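Long-range contacts in extracellular solute-binding protein, family 1 (Bifidobacterium longum subsp. infantis, PDB 6FTH), which probably binds human milk oligosaccharides outside the cell and delivers them to an ABC transporter for uptake: residues T233-K238 / E505-W510; D447-Y452 / K512-Y517; D41-M46 / W62-E67. All coordinates share one frame; numbering follows the deposited sequence.

Interaction 1 (T233-K238 / E505-W510); sequences TGFYAK and ENVKIW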
loop_
_atom_site.group_PDB
_atom_site.type_symbol
_atom_site.label_atom_id
_atom_site.label_comp_id
_atom_site.label_asym_id
_atom_site.label_seq_id
_atom_site.Cartn_x
_atom_site.Cartn_y
_atom_site.Cartn_z
ATOM N N THR A 233 -1.898 11.897 2.888
ATOM C CA THR A 233 -2.222 13.294 2.644
ATOM C C THR A 233 -1.916 14.200 3.825
ATOM O O THR A 233 -2.214 15.398 3.765
ATOM C CB THR A 233 -3.683 13.458 2.189
ATOM O OG1 THR A 233 -4.599 13.080 3.221
ATOM C CG2 THR A 233 -3.950 12.598 0.953
ATOM N N GLY A 234 -1.292 13.683 4.880
ATOM C CA GLY A 234 -0.772 14.504 5.942
ATOM C C GLY A 234 -1.513 14.452 7.266
ATOM O O GLY A 234 -1.305 15.343 8.090
ATOM N N PHE A 235 -2.338 13.440 7.500
ATOM C CA PHE A 235 -3.144 13.356 8.720
ATOM C C PHE A 235 -2.764 12.164 9.584
ATOM O O PHE A 235 -2.247 11.152 9.098
ATOM C CB PHE A 235 -4.637 13.326 8.384
ATOM C CG PHE A 235 -5.049 14.514 7.575
ATOM C CD1 PHE A 235 -5.316 15.721 8.189
ATOM C CD2 PHE A 235 -5.005 14.465 6.185
ATOM C CE1 PHE A 235 -5.606 16.851 7.438
ATOM C CE2 PHE A 235 -5.296 15.586 5.430
ATOM C CZ PHE A 235 -5.599 16.777 6.051
ATOM N N TYR A 236 -3.019 12.311 10.886
ATOM C CA TYR A 236 -2.790 11.250 11.846
ATOM C C TYR A 236 -3.795 11.393 12.970
ATOM O O TYR A 236 -4.560 12.353 13.025
ATOM C CB TYR A 236 -1.378 11.270 12.418
ATOM C CG TYR A 236 -1.033 12.397 13.355
ATOM C CD1 TYR A 236 -0.720 13.661 12.859
ATOM C CD2 TYR A 236 -0.955 12.181 14.724
ATOM C CE1 TYR A 236 -0.378 14.684 13.705
ATOM C CE2 TYR A 236 -0.631 13.200 15.578
ATOM C CZ TYR A 236 -0.323 14.451 15.065
ATOM O OH TYR A 236 0.035 15.503 15.882
ATOM N N ALA A 237 -3.794 10.412 13.860
ATOM C CA ALA A 237 -4.633 10.463 15.050
ATOM C C ALA A 237 -3.812 10.061 16.263
ATOM O O ALA A 237 -2.893 9.245 16.171
ATOM C CB ALA A 237 -5.851 9.546 14.948
ATOM N N LYS A 238 -4.157 10.641 17.406
ATOM C CA LYS A 238 -3.587 10.211 18.673
ATOM C C LYS A 238 -4.643 10.434 19.741
ATOM O O LYS A 238 -5.248 11.504 19.788
ATOM C CB LYS A 238 -2.332 11.033 19.001
ATOM C CG LYS A 238 -1.175 10.238 19.522
ATOM C CD LYS A 238 -0.047 11.146 19.997
ATOM C CE LYS A 238 1.069 11.244 18.975
ATOM N NZ LYS A 238 2.267 11.866 19.611
ATOM N N GLU A 505 -9.741 23.139 7.834
ATOM C CA GLU A 505 -10.997 22.555 7.391
ATOM C C GLU A 505 -10.824 21.061 7.152
ATOM O O GLU A 505 -11.670 20.245 7.537
ATOM C CB GLU A 505 -11.471 23.248 6.106
ATOM C CG GLU A 505 -12.771 22.668 5.536
ATOM C CD GLU A 505 -13.245 23.385 4.269
ATOM O OE1 GLU A 505 -12.379 23.882 3.494
ATOM O OE2 GLU A 505 -14.482 23.434 4.055
ATOM N N ASN A 506 -9.721 20.686 6.505
ATOM C CA ASN A 506 -9.469 19.276 6.242
ATOM C C ASN A 506 -9.306 18.491 7.544
ATOM O O ASN A 506 -9.808 17.371 7.664
ATOM C CB ASN A 506 -8.213 19.131 5.366
ATOM C CG ASN A 506 -8.464 19.420 3.903
ATOM O OD1 ASN A 506 -9.462 20.009 3.539
ATOM N ND2 ASN A 506 -7.560 18.949 3.050
ATOM N N VAL A 507 -8.587 19.054 8.528
ATOM C CA VAL A 507 -8.468 18.380 9.823
ATOM C C VAL A 507 -9.844 18.116 10.420
ATOM O O VAL A 507 -10.139 17.006 10.886
ATOM C CB VAL A 507 -7.579 19.197 10.777
ATOM C CG1 VAL A 507 -7.641 18.593 12.155
ATOM C CG2 VAL A 507 -6.144 19.244 10.267
ATOM N N LYS A 508 -10.705 19.133 10.415
ATOM C CA LYS A 508 -12.023 18.980 11.009
ATOM C C LYS A 508 -12.875 17.961 10.250
ATOM O O LYS A 508 -13.632 17.199 10.867
ATOM C CB LYS A 508 -12.684 20.356 11.080
ATOM C CG LYS A 508 -14.040 20.390 11.764
ATOM C CD LYS A 508 -14.402 21.797 12.361
ATOM C CE LYS A 508 -14.287 22.856 11.331
ATOM N NZ LYS A 508 -14.845 24.119 11.849
ATOM N N ILE A 509 -12.774 17.932 8.904
ATOM C CA ILE A 509 -13.483 16.933 8.109
ATOM C C ILE A 509 -13.033 15.525 8.478
ATOM O O ILE A 509 -13.862 14.636 8.712
ATOM C CB ILE A 509 -13.292 17.214 6.606
ATOM C CG1 ILE A 509 -14.109 18.451 6.220
ATOM C CG2 ILE A 509 -13.682 16.003 5.776
ATOM C CD1 ILE A 509 -13.827 18.967 4.791
ATOM N N TRP A 510 -11.713 15.313 8.594
ATOM C CA TRP A 510 -11.229 13.987 8.951
ATOM C C TRP A 510 -11.638 13.628 10.372
ATOM O O TRP A 510 -11.993 12.477 10.641
ATOM C CB TRP A 510 -9.713 13.877 8.765
ATOM C CG TRP A 510 -9.343 13.539 7.360
ATOM C CD1 TRP A 510 -8.678 14.331 6.475
ATOM C CD2 TRP A 510 -9.609 12.296 6.683
ATOM N NE1 TRP A 510 -8.519 13.653 5.279
ATOM C CE2 TRP A 510 -9.095 12.418 5.383
ATOM C CE3 TRP A 510 -10.250 11.111 7.044
ATOM C CZ2 TRP A 510 -9.176 11.389 4.441
ATOM C CZ3 TRP A 510 -10.341 10.084 6.101
ATOM C CH2 TRP A 510 -9.807 10.237 4.816
HETATM O O HOH W 1 -7.165 13.951 2.788
#
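Phe235, at the start of strand 235-238, faces Val507 of helix 503-518, their CA atoms 7.4 Å apart. The strand and the helical segment 505-510 run at 52° between their N-to-C directions, with 9.9 Å between axes at closest approach, a spacing that side chains must fill. Phe235 is the main bridge, contributing about half of the buried surface. Its CG stands anti to the carbonyl carbon (chi1 -57°), and the ring reaches toward the helix, where Asn506, Val507 and Trp510, within little more than one turn, receive it. Trp510 CD1 lies over the centre of one face, 3.7 Å from Phe235 CD2, with NE1 beside it. The phenyl and the five-membered ring have planes 41° apart and centroids 4.5 Å apart, an oblique aromatic pair. Val507 meets the same phenyl in its plane, at the edge, with CG2 3.7 Å from Phe235 CE1. Asn506 adds its CB, 3.6 Å from Phe235 CZ, while its amide oxygen is taken by Asn466 of helix 457-484. The polar link is indirect: a water donates to Thr233 OG1 at 2.7 Å and accepts from Trp510 NE1 at 2.9 Å, lying in the plane of the indole. This bridge gives the indole N-H a partner and is likely to limit rotation of the ring laid over Phe235. Thr233 OG1 is in turn hydrogen-bonded to Ala230 O. The contact packs a two-stranded hairpin on the C-terminal helix: strand 235-238 pairs with antiparallel strand 241-244, whose Ser244 touches both Phe235 and Val507 and whose Val242 touches Trp510; from helix 457-484, Leu463 packs on Asn506 and Trp510, so the helix segment lies against both the two-stranded sheet and this long helix.

Interaction 2 (D447-Y452 / K512-Y517); sequences DYIPDY and KWYDIY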
loop_
_atom_site.group_PDB
_atom_site.type_symbol
_atom_site.label_atom_id
_atom_site.label_comp_id
_atom_site.label_asym_id
_atom_site.label_seq_id
_atom_site.Cartn_x
_atom_site.Cartn_y
_atom_site.Cartn_z
ATOM N N ASP A 447 -5.044 5.740 17.764
ATOM C CA ASP A 447 -3.784 6.361 17.367
ATOM C C ASP A 447 -3.502 6.183 15.875
ATOM O O ASP A 447 -2.346 6.296 15.444
ATOM C CB ASP A 447 -2.610 5.804 18.187
ATOM C CG ASP A 447 -2.799 5.942 19.682
ATOM O OD1 ASP A 447 -3.369 6.953 20.121
ATOM O OD2 ASP A 447 -2.335 5.049 20.425
ATOM N N TYR A 448 -4.538 5.894 15.097
ATOM C CA TYR A 448 -4.417 5.603 13.672
ATOM C C TYR A 448 -5.792 5.827 13.074
ATOM O O TYR A 448 -6.780 5.307 13.607
ATOM C CB TYR A 448 -3.999 4.127 13.485
ATOM C CG TYR A 448 -3.785 3.682 12.053
ATOM C CD1 TYR A 448 -2.560 3.837 11.455
ATOM C CD2 TYR A 448 -4.806 3.074 11.323
ATOM C CE1 TYR A 448 -2.352 3.423 10.144
ATOM C CE2 TYR A 448 -4.594 2.637 10.029
ATOM C CZ TYR A 448 -3.368 2.836 9.463
ATOM O OH TYR A 448 -3.171 2.432 8.155
ATOM N N ILE A 449 -5.879 6.601 11.997
ATOM C CA ILE A 449 -7.142 6.775 11.286
ATOM C C ILE A 449 -7.420 5.502 10.499
ATOM O O ILE A 449 -6.681 5.211 9.551
ATOM C CB ILE A 449 -7.084 7.992 10.358
ATOM C CG1 ILE A 449 -6.774 9.265 11.161
ATOM C CG2 ILE A 449 -8.382 8.097 9.578
ATOM C CD1 ILE A 449 -6.345 10.415 10.268
ATOM N N PRO A 450 -8.418 4.698 10.868
ATOM C CA PRO A 450 -8.590 3.405 10.189
ATOM C C PRO A 450 -8.824 3.540 8.695
ATOM O O PRO A 450 -9.390 4.529 8.194
ATOM C CB PRO A 450 -9.796 2.775 10.906
ATOM C CG PRO A 450 -9.741 3.361 12.278
ATOM C CD PRO A 450 -9.315 4.806 12.034
ATOM N N ASP A 451 -8.366 2.510 7.979
ATOM C CA ASP A 451 -8.402 2.528 6.534
ATOM C C ASP A 451 -9.823 2.662 5.994
ATOM O O ASP A 451 -9.995 3.119 4.859
ATOM C CB ASP A 451 -7.778 1.230 6.024
ATOM C CG ASP A 451 -6.339 1.046 6.463
ATOM O OD1 ASP A 451 -5.701 2.048 6.850
ATOM O OD2 ASP A 451 -5.838 -0.118 6.403
ATOM N N TYR A 452 -10.831 2.278 6.768
ATOM C CA TYR A 452 -12.221 2.297 6.328
ATOM C C TYR A 452 -12.922 3.644 6.536
ATOM O O TYR A 452 -14.104 3.764 6.199
ATOM C CB TYR A 452 -13.006 1.179 7.017
ATOM C CG TYR A 452 -12.825 1.046 8.515
ATOM C CD1 TYR A 452 -13.497 1.892 9.386
ATOM C CD2 TYR A 452 -12.021 0.057 9.057
ATOM C CE1 TYR A 452 -13.364 1.774 10.731
ATOM C CE2 TYR A 452 -11.873 -0.060 10.430
ATOM C CZ TYR A 452 -12.553 0.795 11.260
ATOM O OH TYR A 452 -12.421 0.716 12.642
ATOM N N LYS A 512 -14.358 14.529 11.874
ATOM C CA LYS A 512 -15.778 14.192 11.830
ATOM C C LYS A 512 -15.993 12.767 11.349
ATOM O O LYS A 512 -16.731 11.999 11.969
ATOM C CB LYS A 512 -16.506 15.172 10.912
ATOM C CG LYS A 512 -17.996 14.873 10.782
ATOM C CD LYS A 512 -18.705 15.877 9.927
ATOM C CE LYS A 512 -18.332 15.714 8.491
ATOM N NZ LYS A 512 -19.096 16.628 7.570
ATOM N N TRP A 513 -15.385 12.400 10.227
ATOM C CA TRP A 513 -15.620 11.054 9.697
ATOM C C TRP A 513 -14.948 9.997 10.560
ATOM O O TRP A 513 -15.496 8.908 10.765
ATOM C CB TRP A 513 -15.158 10.971 8.252
ATOM C CG TRP A 513 -16.076 11.751 7.372
ATOM C CD1 TRP A 513 -15.837 12.971 6.811
ATOM C CD2 TRP A 513 -17.432 11.422 7.059
ATOM N NE1 TRP A 513 -16.963 13.417 6.141
ATOM C CE2 TRP A 513 -17.955 12.488 6.293
ATOM C CE3 TRP A 513 -18.260 10.333 7.356
ATOM C CZ2 TRP A 513 -19.258 12.472 5.784
ATOM C CZ3 TRP A 513 -19.559 10.324 6.855
ATOM C CH2 TRP A 513 -20.042 11.392 6.080
ATOM N N TYR A 514 -13.769 10.310 11.096
ATOM C CA TYR A 514 -13.157 9.407 12.061
ATOM C C TYR A 514 -14.109 9.128 13.220
ATOM O O TYR A 514 -14.285 7.977 13.641
ATOM C CB TYR A 514 -11.860 10.036 12.538
ATOM C CG TYR A 514 -11.195 9.339 13.676
ATOM C CD1 TYR A 514 -10.311 8.274 13.467
ATOM C CD2 TYR A 514 -11.413 9.764 14.967
ATOM C CE1 TYR A 514 -9.678 7.638 14.535
ATOM C CE2 TYR A 514 -10.784 9.150 16.032
ATOM C CZ TYR A 514 -9.910 8.084 15.817
ATOM O OH TYR A 514 -9.300 7.479 16.910
ATOM N N ASP A 515 -14.737 10.170 13.749
ATOM C CA ASP A 515 -15.679 9.998 14.858
ATOM C C ASP A 515 -16.888 9.164 14.432
ATOM O O ASP A 515 -17.303 8.248 15.148
ATOM C CB ASP A 515 -16.124 11.367 15.381
ATOM C CG ASP A 515 -15.039 12.101 16.125
ATOM O OD1 ASP A 515 -14.011 11.487 16.477
ATOM O OD2 ASP A 515 -15.214 13.308 16.365
ATOM N N ILE A 516 -17.466 9.469 13.269
ATOM C CA ILE A 516 -18.632 8.721 12.779
ATOM C C ILE A 516 -18.317 7.229 12.710
ATOM O O ILE A 516 -19.119 6.386 13.138
ATOM C CB ILE A 516 -19.078 9.270 11.412
ATOM C CG1 ILE A 516 -19.768 10.634 11.587
ATOM C CG2 ILE A 516 -19.994 8.282 10.690
ATOM C CD1 ILE A 516 -20.022 11.375 10.276
ATOM N N TYR A 517 -17.138 6.884 12.176
ATOM C CA TYR A 517 -16.794 5.479 11.940
ATOM C C TYR A 517 -16.296 4.762 13.195
ATOM O O TYR A 517 -16.432 3.539 13.294
ATOM C CB TYR A 517 -15.718 5.379 10.858
ATOM C CG TYR A 517 -16.221 5.339 9.444
ATOM C CD1 TYR A 517 -16.394 6.501 8.698
ATOM C CD2 TYR A 517 -16.473 4.116 8.821
ATOM C CE1 TYR A 517 -16.830 6.438 7.380
ATOM C CE2 TYR A 517 -16.911 4.053 7.516
ATOM C CZ TYR A 517 -17.079 5.208 6.794
ATOM O OH TYR A 517 -17.503 5.101 5.483
HETATM O O HOH W 2 -14.390 1.262 14.260
#
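Tyr514 and Tyr517, one turn apart on helix 503-518, meet the irregular segment 447-452 at two places, and both are closely packed. Tyr514 has CG anti to the backbone N (chi1 172°), and its ring offers one side of its rim to the loop: CE1 lies 3.8 Å from Pro450 CD and equally far from Tyr448 O, both near the ring plane. Ile449 approaches the neighbouring rim atom, its CA 4.1 Å from Tyr514 CD1. The phenol oxygen is hydrogen-bonded to Val445 O, just before the loop segment, so the ring is held at both its rim and its tip. Within the loop, Tyr448 OH donates to the syn lone pair of Asp451 OD1 at 2.9 Å, a side-chain bond spanning Ile449 and Pro450. The segment belongs to an irregular connection between helices 436-439 and 457-484, packed on the last helix of the two-lobed periplasmic-binding-protein fold. The closest approach is at Tyr517, where the carbonyl oxygen Tyr452 O sits over one ring face, offset toward the rim and 3.1 Å from Tyr517 CE2. Alongside, the two tyrosine side chains run in opposite directions, with Tyr517 CD2 3.8 Å from Tyr452 CD1 at the edge of the Tyr452 ring. An alanine in place of Tyr517 would probably leave Tyr452 O and the Tyr452 ring edge without their aromatic neighbour and open a gap beside the loop. The looser side, where Tyr517 is partly exposed, is bridged by water, 2.6 Å from Tyr452 OH and donating to Tyr517 O at 3.2 Å.

Interaction 3 (D41-M46 / W62-E67); sequences DKIANM and WQEVSE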
loop_
_atom_site.group_PDB
_atom_site.type_symbol
_atom_site.label_atom_id
_atom_site.label_comp_id
_atom_site.label_asym_id
_atom_site.label_seq_id
_atom_site.Cartn_x
_atom_site.Cartn_y
_atom_site.Cartn_z
ATOM N N ASP A 41 -0.973 -12.864 -18.313
ATOM C CA ASP A 41 -1.517 -13.371 -19.565
ATOM C C ASP A 41 -2.928 -12.826 -19.756
ATOM O O ASP A 41 -3.531 -12.217 -18.857
ATOM C CB ASP A 41 -1.555 -14.907 -19.538
ATOM C CG ASP A 41 -1.571 -15.545 -20.928
ATOM O OD1 ASP A 41 -1.775 -14.839 -21.941
ATOM O OD2 ASP A 41 -1.372 -16.780 -20.994
ATOM N N LYS A 42 -3.440 -12.996 -20.966
ATOM C CA LYS A 42 -4.831 -12.682 -21.227
ATOM C C LYS A 42 -5.716 -13.633 -20.420
ATOM O O LYS A 42 -5.405 -14.814 -20.276
ATOM C CB LYS A 42 -5.074 -12.853 -22.728
ATOM C CG LYS A 42 -6.233 -12.065 -23.292
ATOM C CD LYS A 42 -7.520 -12.619 -22.726
ATOM C CE LYS A 42 -8.734 -12.208 -23.450
ATOM N NZ LYS A 42 -9.888 -12.375 -22.571
ATOM N N ILE A 43 -6.819 -13.112 -19.875
ATOM C CA ILE A 43 -7.699 -13.932 -19.036
ATOM C C ILE A 43 -8.262 -15.119 -19.809
ATOM O O ILE A 43 -8.410 -16.218 -19.259
ATOM C CB ILE A 43 -8.827 -13.078 -18.427
ATOM C CG1 ILE A 43 -8.245 -12.024 -17.502
ATOM C CG2 ILE A 43 -9.806 -13.965 -17.628
ATOM C CD1 ILE A 43 -9.317 -11.115 -16.870
ATOM N N ALA A 44 -8.643 -14.905 -21.072
ATOM C CA ALA A 44 -9.172 -15.997 -21.885
ATOM C C ALA A 44 -8.195 -17.160 -21.969
ATOM O O ALA A 44 -8.622 -18.302 -22.182
ATOM C CB ALA A 44 -9.529 -15.498 -23.287
ATOM N N ASN A 45 -6.894 -16.899 -21.807
ATOM C CA ASN A 45 -5.887 -17.957 -21.830
ATOM C C ASN A 45 -5.757 -18.699 -20.509
ATOM O O ASN A 45 -4.940 -19.622 -20.425
ATOM C CB ASN A 45 -4.511 -17.398 -22.212
ATOM C CG ASN A 45 -4.428 -17.023 -23.678
ATOM O OD1 ASN A 45 -5.237 -17.482 -24.486
ATOM N ND2 ASN A 45 -3.462 -16.176 -24.023
ATOM N N MET A 46 -6.510 -18.331 -19.472
ATOM C CA MET A 46 -6.361 -18.947 -18.159
ATOM C C MET A 46 -7.418 -20.024 -17.948
ATOM O O MET A 46 -8.614 -19.758 -18.080
ATOM C CB MET A 46 -6.497 -17.877 -17.077
ATOM C CG MET A 46 -5.426 -16.796 -17.175
ATOM S SD MET A 46 -5.769 -15.442 -16.025
ATOM C CE MET A 46 -4.578 -14.210 -16.553
ATOM N N TRP A 62 -15.275 -10.881 -21.697
ATOM C CA TRP A 62 -14.185 -10.225 -20.988
ATOM C C TRP A 62 -13.733 -8.998 -21.769
ATOM O O TRP A 62 -13.637 -9.021 -23.003
ATOM C CB TRP A 62 -12.987 -11.168 -20.830
ATOM C CG TRP A 62 -13.210 -12.445 -20.040
ATOM C CD1 TRP A 62 -13.343 -13.703 -20.545
ATOM C CD2 TRP A 62 -13.283 -12.584 -18.610
ATOM N NE1 TRP A 62 -13.503 -14.610 -19.537
ATOM C CE2 TRP A 62 -13.475 -13.952 -18.336
ATOM C CE3 TRP A 62 -13.220 -11.687 -17.542
ATOM C CZ2 TRP A 62 -13.599 -14.442 -17.049
ATOM C CZ3 TRP A 62 -13.347 -12.178 -16.265
ATOM C CH2 TRP A 62 -13.536 -13.549 -16.029
ATOM N N GLN A 63 -13.461 -7.919 -21.041
ATOM C CA GLN A 63 -12.829 -6.727 -21.581
ATOM C C GLN A 63 -11.668 -6.400 -20.656
ATOM O O GLN A 63 -11.870 -6.215 -19.456
ATOM C CB GLN A 63 -13.814 -5.559 -21.607
ATOM C CG GLN A 63 -13.219 -4.288 -22.189
ATOM C CD GLN A 63 -14.143 -3.090 -22.042
ATOM O OE1 GLN A 63 -15.335 -3.235 -21.743
ATOM N NE2 GLN A 63 -13.590 -1.895 -22.243
ATOM N N GLU A 64 -10.461 -6.356 -21.195
ATOM C CA GLU A 64 -9.268 -6.115 -20.400
ATOM C C GLU A 64 -8.667 -4.760 -20.735
ATOM O O GLU A 64 -8.650 -4.344 -21.901
ATOM C CB GLU A 64 -8.230 -7.200 -20.655
ATOM C CG GLU A 64 -8.700 -8.568 -20.239
ATOM C CD GLU A 64 -7.742 -9.650 -20.686
ATOM O OE1 GLU A 64 -6.918 -10.103 -19.874
ATOM O OE2 GLU A 64 -7.792 -10.018 -21.879
ATOM N N VAL A 65 -8.178 -4.077 -19.708
ATOM C CA VAL A 65 -7.488 -2.802 -19.863
ATOM C C VAL A 65 -6.311 -2.753 -18.899
ATOM O O VAL A 65 -6.363 -3.312 -17.796
ATOM C CB VAL A 65 -8.437 -1.617 -19.610
ATOM C CG1 VAL A 65 -9.631 -1.701 -20.549
ATOM C CG2 VAL A 65 -8.903 -1.604 -18.163
ATOM N N SER A 66 -5.240 -2.081 -19.314
ATOM C CA SER A 66 -4.102 -1.889 -18.425
ATOM C C SER A 66 -4.440 -0.867 -17.346
ATOM O O SER A 66 -5.383 -0.078 -17.464
ATOM C CB SER A 66 -2.878 -1.398 -19.195
ATOM O OG SER A 66 -3.075 -0.059 -19.624
ATOM N N GLU A 67 -3.644 -0.892 -16.276
ATOM C CA GLU A 67 -3.815 0.082 -15.207
ATOM C C GLU A 67 -3.554 1.495 -15.715
ATOM O O GLU A 67 -4.295 2.425 -15.381
ATOM C CB GLU A 67 -2.905 -0.289 -14.034
ATOM C CG GLU A 67 -3.425 -1.517 -13.278
ATOM C CD GLU A 67 -2.497 -2.031 -12.197
ATOM O OE1 GLU A 67 -1.270 -1.772 -12.205
ATOM O OE2 GLU A 67 -3.032 -2.740 -11.322
#
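Ile43 and Glu64 share the one direct hydrogen bond of this contact: Ile43 N donates to Glu64 OE1 at 3.0 Å, with 158° at the hydrogen. The N-H comes from above the carboxylate plane, 45° out of it. One branch of Ile43, CG2, lies over the centre of the six-membered ring of Trp62, 3.7 Å from the nearest ring atom, Trp62 CE2, and 10° off the ring normal: a CH-pi contact. The other, CG1, stays beside Glu64 OE1. Lys42 NZ is 3.2 Å from Glu64 OE2, a salt bridge that is doubtful because the place of that oxygen is unsure. Glu64 reaches the loop by a chain extended beyond CG. Lys36 of strand 29-36 makes a salt bridge to OE1, which would probably favour the charged form. Lys36 NZ also bonds Asp41 O, linking the same carboxylate oxygen to the loop. Behind the loop, Asp41 OD1 accepts from Lys42 N at 2.7 Å and from Asn45 ND2 at 3.0 Å, both on the same face of its plane, holding the 3-10 turn 43-45 that leads to Met46, the N-cap of helix 47-56. Strand 29-36, this helix and parallel, outermost strand 59-66 form a beta-alpha-beta crossover, and the contact joins the loop entering its helix to its second strand; Ala49 of the helix and Val34 of strand 29-36 each touch both Ile43 and Trp62.

Interactions 1 and 2 are neighbours, with centres about 10 Å apart, and both use helix 503-518, interaction 1 its first half and interaction 2 its second. They touch directly, Ile449 CD1 lying 3.9 Å from Phe235 CB, and their segments alternate along the chain. They thus form one packing cluster in which the C-terminal helix meets both strand 235-238 and the loop before helix 457-484. Interaction 3 comes first in the chain and closes before either opens. Its centre lies about 39 Å from that of interaction 1 and about 36 Å from that of interaction 2. It is a separate surface contact at the edge of the four-stranded sheet containing strands 29-36 and 59-66, touching neither.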